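Globin (Bacillus anthracis, PDB 5V3T) binds heme as a group II truncated hemoglobin, here with cyanide in its distal pocket, and probably carries or handles oxygen and related small ligands. Local coordinates at residues T24-S27 and Y28-K31; T46-K49 and Q50-L54; Q96-D100 and T101-G105. All coordinates share one frame; numbering follows the deposited sequence.

Contact 1: T24-S27 and Y28-K31; sequences TFYS and YVSK. With CYN (cyanide ion), chain D.
V29 lays its CG2 methyl over one face of the F25 ring, one helical turn back, and the pair illustrates how an i to i+4 step sets one apolar side chain over the other. The methyl stands 3.7 Å from the centroid of the F25 ring, a CH-pi contact displaced toward the rim, with F25 CZ the nearest ring atom, 3.5 Å from V29 CG2. Two torsions make the meeting possible: F25 swings CG anti to its backbone N (chi1 175°), while V29 places CG2 beside its own N, turned back toward the preceding turn. The same methyl reaches Y26 CD1 at 3.8 Å, with the two side chains running alongside each other. F25 CD2 sits over the centre of one face of the Y26 ring, and W90 meets F25 edge to face.

This is the inner face of helix 14-31 in the truncated globin fold, where the helix lines the distal heme pocket. Y26 carries the phenol that donates a hydrogen bond from OH to N of the cyanide, 2.9 Å long; Q50 is a second hydrogen-bond partner of that hydroxyl.

On another side of the helix, T24 CG2 lies alongside Y28 CE2 at 3.8 Å, the two projecting in parallel. T24 OG1 bonds back to the carbonyl of I20, and Y28 OH goes to D100. Toward the exposed end, S30 folds its hydroxyl between N and carbonyl carbon (chi1 76°), and OG donates to S27 O at 2.8 Å, while K31 passes its CG over the same oxygen at 3.4 Å.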
# COMPACT_ATOMS: atom_id res chain seq x y z
N THR A 24 -0.02 19.21 -7.26
CA THR A 24 0.41 20.08 -6.16
C THR A 24 0.58 19.28 -4.87
O THR A 24 1.58 19.44 -4.16
CB THR A 24 -0.59 21.23 -5.94
OG1 THR A 24 -0.67 22.01 -7.13
CG2 THR A 24 -0.18 22.12 -4.76
N PHE A 25 -0.39 18.42 -4.57
CA PHE A 25 -0.34 17.57 -3.38
C PHE A 25 0.98 16.81 -3.28
O PHE A 25 1.69 16.91 -2.27
CB PHE A 25 -1.51 16.58 -3.36
CG PHE A 25 -1.44 15.60 -2.23
CD1 PHE A 25 -1.47 16.03 -0.90
CD2 PHE A 25 -1.31 14.24 -2.48
CE1 PHE A 25 -1.41 15.13 0.14
CE2 PHE A 25 -1.23 13.34 -1.43
CZ PHE A 25 -1.27 13.79 -0.12
N TYR A 26 1.33 16.09 -4.34
CA TYR A 26 2.54 15.26 -4.31
C TYR A 26 3.81 16.07 -4.36
O TYR A 26 4.88 15.56 -4.03
CB TYR A 26 2.52 14.24 -5.43
CG TYR A 26 1.61 13.11 -5.07
CD1 TYR A 26 1.91 12.30 -3.97
CD2 TYR A 26 0.46 12.88 -5.77
CE1 TYR A 26 1.08 11.28 -3.61
CE2 TYR A 26 -0.38 11.87 -5.41
CZ TYR A 26 -0.06 11.07 -4.34
OH TYR A 26 -0.91 10.07 -4.03
N SER A 27 3.70 17.31 -4.79
CA SER A 27 4.81 18.24 -4.64
C SER A 27 5.09 18.39 -3.14
O SER A 27 6.24 18.30 -2.71
CB SER A 27 4.51 19.59 -5.30
OG SER A 27 5.63 20.46 -5.25
N TYR A 28 4.04 18.60 -2.34
CA TYR A 28 4.23 18.75 -0.90
C TYR A 28 4.69 17.44 -0.27
O TYR A 28 5.59 17.42 0.57
CB TYR A 28 2.95 19.26 -0.21
CG TYR A 28 2.72 20.76 -0.39
CD1 TYR A 28 3.57 21.68 0.20
CD2 TYR A 28 1.66 21.23 -1.15
CE1 TYR A 28 3.38 23.04 0.02
CE2 TYR A 28 1.46 22.60 -1.32
CZ TYR A 28 2.32 23.49 -0.72
OH TYR A 28 2.13 24.85 -0.90
N VAL A 29 4.10 16.33 -0.71
CA VAL A 29 4.51 15.01 -0.21
C VAL A 29 6.01 14.77 -0.41
O VAL A 29 6.71 14.36 0.51
CB VAL A 29 3.72 13.89 -0.91
CG1 VAL A 29 4.32 12.51 -0.54
CG2 VAL A 29 2.24 13.98 -0.55
N SER A 30 6.49 15.06 -1.61
CA SER A 30 7.89 14.82 -1.95
C SER A 30 8.85 15.63 -1.08
O SER A 30 10.01 15.25 -0.93
CB SER A 30 8.13 15.14 -3.43
OG SER A 30 8.20 16.54 -3.64
N LYS A 31 8.37 16.74 -0.53
CA LYS A 31 9.21 17.59 0.32
C LYS A 31 9.02 17.33 1.81
O LYS A 31 9.77 17.85 2.63
CB LYS A 31 8.93 19.07 0.04
CG LYS A 31 9.13 19.52 -1.40
CD LYS A 31 8.69 20.98 -1.57
CE LYS A 31 8.67 21.42 -3.04
NZ LYS A 31 9.99 21.24 -3.70
C CYN D . -1.43 7.92 -0.95
N CYN D . -1.01 8.90 -1.40

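Contact 2: T46-K49 and Q50-L54; sequences TARK and QKQFL. With HEM (protoporphyrin IX containing Fe), chain C.
Helix 44-57 borders the distal side of the heme, and its successive turns show how one helix can serve propionates, bound ligand and porphyrin rim. Main-chain bonds from Q50 N to T46 O and from F53 N to K49 O join the turns. K49, bent at chi3 (-71°), brings NZ between the two propionates, 3.0 Å from HEM O2A and 3.1 Å from HEM O1D. T46 OG1 donates to the same O2A at 3.0 Å, so this oxygen is gripped twice from this helix, and the positive charge of the lysine would partly offset the negative charge of the carboxylates. Y64, and R114 of the second subunit, also bond to the heme. Q50 turns at chi2 (71°), carrying its amide above the porphyrin's rim, with NE2 near CHD and OE1 3.0 Å from HEM CBC; NE2 bonds to Y26 OH near the cyanide. F53 CE2 approaches the vinyl carbon HEM CBC at 3.2 Å.

R48 and Q52 extend together along the flank, Q52 OE1 over a face of the guanidinium, with R48 held by E45 and E67, Q52 by H68 and E67. Such a glutamine beside a distal tyrosine suits the polar distal pocket of a truncated hemoglobin.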
# COMPACT_ATOMS: atom_id res chain seq x y z
N THR A 46 2.09 7.18 -9.05
CA THR A 46 1.25 7.40 -7.87
C THR A 46 0.28 8.58 -8.10
O THR A 46 -0.91 8.48 -7.78
CB THR A 46 2.11 7.68 -6.63
OG1 THR A 46 3.01 6.58 -6.42
CG2 THR A 46 1.24 7.86 -5.39
N ALA A 47 0.78 9.67 -8.65
CA ALA A 47 -0.08 10.83 -8.94
C ALA A 47 -1.16 10.49 -9.97
O ALA A 47 -2.31 10.93 -9.84
CB ALA A 47 0.76 12.00 -9.43
N ARG A 48 -0.79 9.72 -11.00
CA ARG A 48 -1.74 9.32 -12.03
C ARG A 48 -2.86 8.52 -11.39
O ARG A 48 -4.05 8.77 -11.65
CB ARG A 48 -1.06 8.48 -13.11
CG ARG A 48 -1.94 8.22 -14.33
CD ARG A 48 -1.30 7.24 -15.30
NE ARG A 48 -1.22 5.89 -14.75
CZ ARG A 48 -2.15 4.95 -14.91
NH1 ARG A 48 -1.99 3.75 -14.38
NH2 ARG A 48 -3.24 5.22 -15.61
N LYS A 49 -2.49 7.57 -10.54
CA LYS A 49 -3.45 6.70 -9.89
C LYS A 49 -4.34 7.47 -8.93
O LYS A 49 -5.54 7.20 -8.84
CB LYS A 49 -2.73 5.54 -9.16
CG LYS A 49 -2.23 4.45 -10.12
CD LYS A 49 -1.62 3.24 -9.41
CE LYS A 49 -0.28 3.58 -8.77
NZ LYS A 49 0.46 2.36 -8.31
N GLN A 50 -3.76 8.43 -8.22
CA GLN A 50 -4.51 9.23 -7.26
C GLN A 50 -5.56 10.09 -7.96
O GLN A 50 -6.64 10.32 -7.44
CB GLN A 50 -3.57 10.11 -6.43
CG GLN A 50 -4.29 10.92 -5.34
CD GLN A 50 -4.78 10.04 -4.20
OE1 GLN A 50 -5.89 9.51 -4.22
NE2 GLN A 50 -3.93 9.87 -3.21
N LYS A 51 -5.22 10.60 -9.14
CA LYS A 51 -6.18 11.38 -9.92
C LYS A 51 -7.35 10.51 -10.34
O LYS A 51 -8.50 10.95 -10.29
CB LYS A 51 -5.51 11.99 -11.15
CG LYS A 51 -4.47 13.03 -10.81
CD LYS A 51 -3.66 13.38 -12.02
CE LYS A 51 -2.55 14.33 -11.68
NZ LYS A 51 -1.63 14.48 -12.83
N GLN A 52 -7.06 9.28 -10.73
CA GLN A 52 -8.13 8.34 -11.04
C GLN A 52 -8.96 8.06 -9.80
O GLN A 52 -10.18 8.06 -9.87
CB GLN A 52 -7.58 7.03 -11.60
CG GLN A 52 -6.98 7.14 -12.98
CD GLN A 52 -6.39 5.83 -13.41
OE1 GLN A 52 -5.69 5.18 -12.63
NE2 GLN A 52 -6.70 5.40 -14.63
N PHE A 53 -8.30 7.82 -8.67
CA PHE A 53 -9.04 7.51 -7.45
C PHE A 53 -9.92 8.65 -6.97
O PHE A 53 -11.13 8.47 -6.74
CB PHE A 53 -8.11 7.08 -6.29
CG PHE A 53 -8.88 6.74 -5.06
CD1 PHE A 53 -9.53 5.53 -4.93
CD2 PHE A 53 -9.02 7.66 -4.05
CE1 PHE A 53 -10.29 5.24 -3.81
CE2 PHE A 53 -9.76 7.37 -2.91
CZ PHE A 53 -10.40 6.16 -2.79
N LEU A 54 -9.35 9.84 -6.84
CA LEU A 54 -10.12 10.98 -6.34
C LEU A 54 -11.28 11.34 -7.26
O LEU A 54 -12.32 11.80 -6.79
CB LEU A 54 -9.22 12.21 -6.17
CG LEU A 54 -8.20 12.04 -5.03
CD1 LEU A 54 -7.32 13.28 -4.88
CD2 LEU A 54 -8.92 11.73 -3.72
CHA HEM C . -0.78 4.16 -2.49
CHB HEM C . 1.08 6.14 1.64
CHC HEM C . -3.40 7.72 2.76
CHD HEM C . -5.06 6.60 -1.70
C1A HEM C . 0.09 4.57 -1.48
C2A HEM C . 1.51 4.27 -1.42
C3A HEM C . 2.02 4.81 -0.30
C4A HEM C . 0.95 5.47 0.42
CMA HEM C . 3.49 4.73 0.17
CAA HEM C . 2.30 3.47 -2.49
CBA HEM C . 2.28 4.26 -3.80
CGA HEM C . 2.27 3.32 -4.98
O1A HEM C . 2.57 2.11 -4.78
O2A HEM C . 1.95 3.77 -6.11
C1B HEM C . 0.02 6.72 2.32
C2B HEM C . 0.07 7.35 3.62
C3B HEM C . -1.17 7.76 3.93
C4B HEM C . -2.06 7.42 2.83
CMB HEM C . 1.32 7.50 4.52
CAB HEM C . -1.60 8.50 5.22
CBB HEM C . -2.80 8.27 5.78
C1C HEM C . -4.18 7.66 1.64
C2C HEM C . -5.46 8.33 1.45
C3C HEM C . -5.90 8.03 0.23
C4C HEM C . -4.95 7.15 -0.42
CMC HEM C . -6.19 9.24 2.47
CAC HEM C . -7.25 8.54 -0.34
CBC HEM C . -7.28 8.88 -1.62
C1D HEM C . -4.06 5.85 -2.31
C2D HEM C . -4.17 5.27 -3.63
C3D HEM C . -2.87 4.51 -3.89
C4D HEM C . -2.06 4.69 -2.69
CMD HEM C . -5.37 5.41 -4.59
CAD HEM C . -2.51 3.73 -5.17
CBD HEM C . -2.64 2.24 -4.86
CGD HEM C . -2.56 1.43 -6.13
O1D HEM C . -1.47 0.84 -6.36
O2D HEM C . -3.56 1.38 -6.90
NA HEM C . -0.22 5.30 -0.34
NB HEM C . -1.30 6.79 1.87
NC HEM C . -3.89 6.96 0.47
ND HEM C . -2.80 5.47 -1.79
FE HEM C . -2.01 6.27 -0.02

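Contact 3: Q96-D100 and T101-G105; sequences QAMDD and TGVHG. With SO4 (sulfate ion), chain F.
T101 closes the last turn of helix 84-101 by doubling up on a single acceptor: its N and its OG1 both donate to A97 O, at 2.9 Å and 2.8 Å, arriving from opposite faces of that carbonyl's plane, because OG1 is tucked between the backbone N and the carbonyl carbon (chi1 58°). Beside it the buried part closes up. M98 and V103 meet at their first carbons, M98 CB to V103 CB 4.0 Å; L21 and V111 pack on M98 from the neighbouring helices.

The turn is a Schellman motif, with G102 at positive phi (79°). V103 N to M98 O, 2.9 Å, and G102 N to D99 O are its two bonds, the second from well above the carbonyl plane. It sends the chain toward helix 105-122.

The solvent side is looser. D99 and H104 run roughly perpendicular without a direct bond, OD1 coming only to 4.1 Å from H104 CE1. A water links the main-chain O of D99 to H104 NE2, while R108 takes D99 OD1 in a salt bridge. At another edge of the ring, ND1 donates to O4 of a sulfate, probably from the crystallisation liquor, as does G105 N.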
# COMPACT_ATOMS: atom_id res chain seq x y z
N GLN A 96 -2.70 22.11 2.28
CA GLN A 96 -1.88 23.11 1.60
C GLN A 96 -2.11 23.07 0.09
O GLN A 96 -2.14 24.11 -0.57
CB GLN A 96 -0.40 22.89 1.91
CG GLN A 96 -0.07 23.01 3.38
CD GLN A 96 1.36 22.62 3.68
OE1 GLN A 96 1.62 21.55 4.23
NE2 GLN A 96 2.29 23.48 3.31
N ALA A 97 -2.27 21.86 -0.46
CA ALA A 97 -2.60 21.71 -1.88
C ALA A 97 -3.96 22.36 -2.19
O ALA A 97 -4.13 23.01 -3.21
CB ALA A 97 -2.61 20.24 -2.28
N MET A 98 -4.93 22.18 -1.29
CA MET A 98 -6.24 22.76 -1.48
C MET A 98 -6.18 24.28 -1.41
O MET A 98 -6.85 24.96 -2.18
CB MET A 98 -7.23 22.23 -0.43
CG MET A 98 -7.69 20.79 -0.67
SD MET A 98 -8.78 20.24 0.66
CE MET A 98 -9.53 18.83 -0.15
N ASP A 99 -5.40 24.81 -0.47
CA ASP A 99 -5.19 26.24 -0.39
C ASP A 99 -4.61 26.75 -1.71
O ASP A 99 -5.15 27.68 -2.33
CB ASP A 99 -4.26 26.60 0.78
CG ASP A 99 -4.95 26.49 2.13
OD1 ASP A 99 -6.19 26.30 2.16
OD2 ASP A 99 -4.27 26.60 3.16
N ASP A 100 -3.55 26.10 -2.18
CA ASP A 100 -2.85 26.53 -3.39
C ASP A 100 -3.75 26.42 -4.62
O ASP A 100 -3.61 27.19 -5.57
CB ASP A 100 -1.63 25.66 -3.62
CG ASP A 100 -0.49 25.97 -2.66
OD1 ASP A 100 -0.65 26.84 -1.77
OD2 ASP A 100 0.55 25.30 -2.77
N THR A 101 -4.67 25.48 -4.60
CA THR A 101 -5.49 25.26 -5.78
C THR A 101 -6.82 25.99 -5.70
O THR A 101 -7.62 25.92 -6.63
CB THR A 101 -5.75 23.75 -5.99
OG1 THR A 101 -6.38 23.21 -4.83
CG2 THR A 101 -4.44 23.04 -6.21
N GLY A 102 -7.06 26.69 -4.58
CA GLY A 102 -8.24 27.53 -4.44
C GLY A 102 -9.53 26.78 -4.12
O GLY A 102 -10.63 27.20 -4.49
N VAL A 103 -9.40 25.67 -3.41
CA VAL A 103 -10.55 24.87 -3.01
C VAL A 103 -11.10 25.35 -1.66
O VAL A 103 -10.41 25.28 -0.63
CB VAL A 103 -10.18 23.38 -2.95
CG1 VAL A 103 -11.38 22.56 -2.51
CG2 VAL A 103 -9.65 22.92 -4.30
N HIS A 104 -12.32 25.87 -1.67
CA HIS A 104 -12.89 26.45 -0.46
C HIS A 104 -14.37 26.15 -0.32
O HIS A 104 -14.96 25.46 -1.15
CB HIS A 104 -12.64 27.96 -0.43
CG HIS A 104 -11.20 28.33 -0.32
ND1 HIS A 104 -10.49 28.21 0.85
CD2 HIS A 104 -10.31 28.77 -1.25
CE1 HIS A 104 -9.24 28.59 0.66
NE2 HIS A 104 -9.11 28.94 -0.61
N GLY A 105 -14.98 26.64 0.76
CA GLY A 105 -16.41 26.50 0.97
C GLY A 105 -16.89 25.10 1.29
O GLY A 105 -16.14 24.30 1.84
S SO4 F . -13.67 29.07 3.34
O1 SO4 F . -14.90 28.51 3.88
O2 SO4 F . -14.01 30.01 2.28
O3 SO4 F . -12.94 29.80 4.37
O4 SO4 F . -12.87 27.99 2.78
O HOH W 1 -6.68 29.46 -1.25

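How the contacts relate
Following the chain from the N terminus, contact 1 comes first, on helix 14-31, contact 2 next, on helix 44-57, and contact 3 last, at the end of helix 84-101. Each is local, so none closes a long loop, and the three stand in series without nesting or crossing. Helix 14-31 is the shared neighbour. A probable hydrogen bond joins Y26 of contact 1 to Q50 of contact 2, beside packing on T46 and A47; another joins Y28 to D100 of contact 3, where T24, F25 and Y28 also lie against A97 and Q96. Contacts 2 and 3 do not touch, their nearest atoms being about 8 Å apart; residues 24-31 touch both.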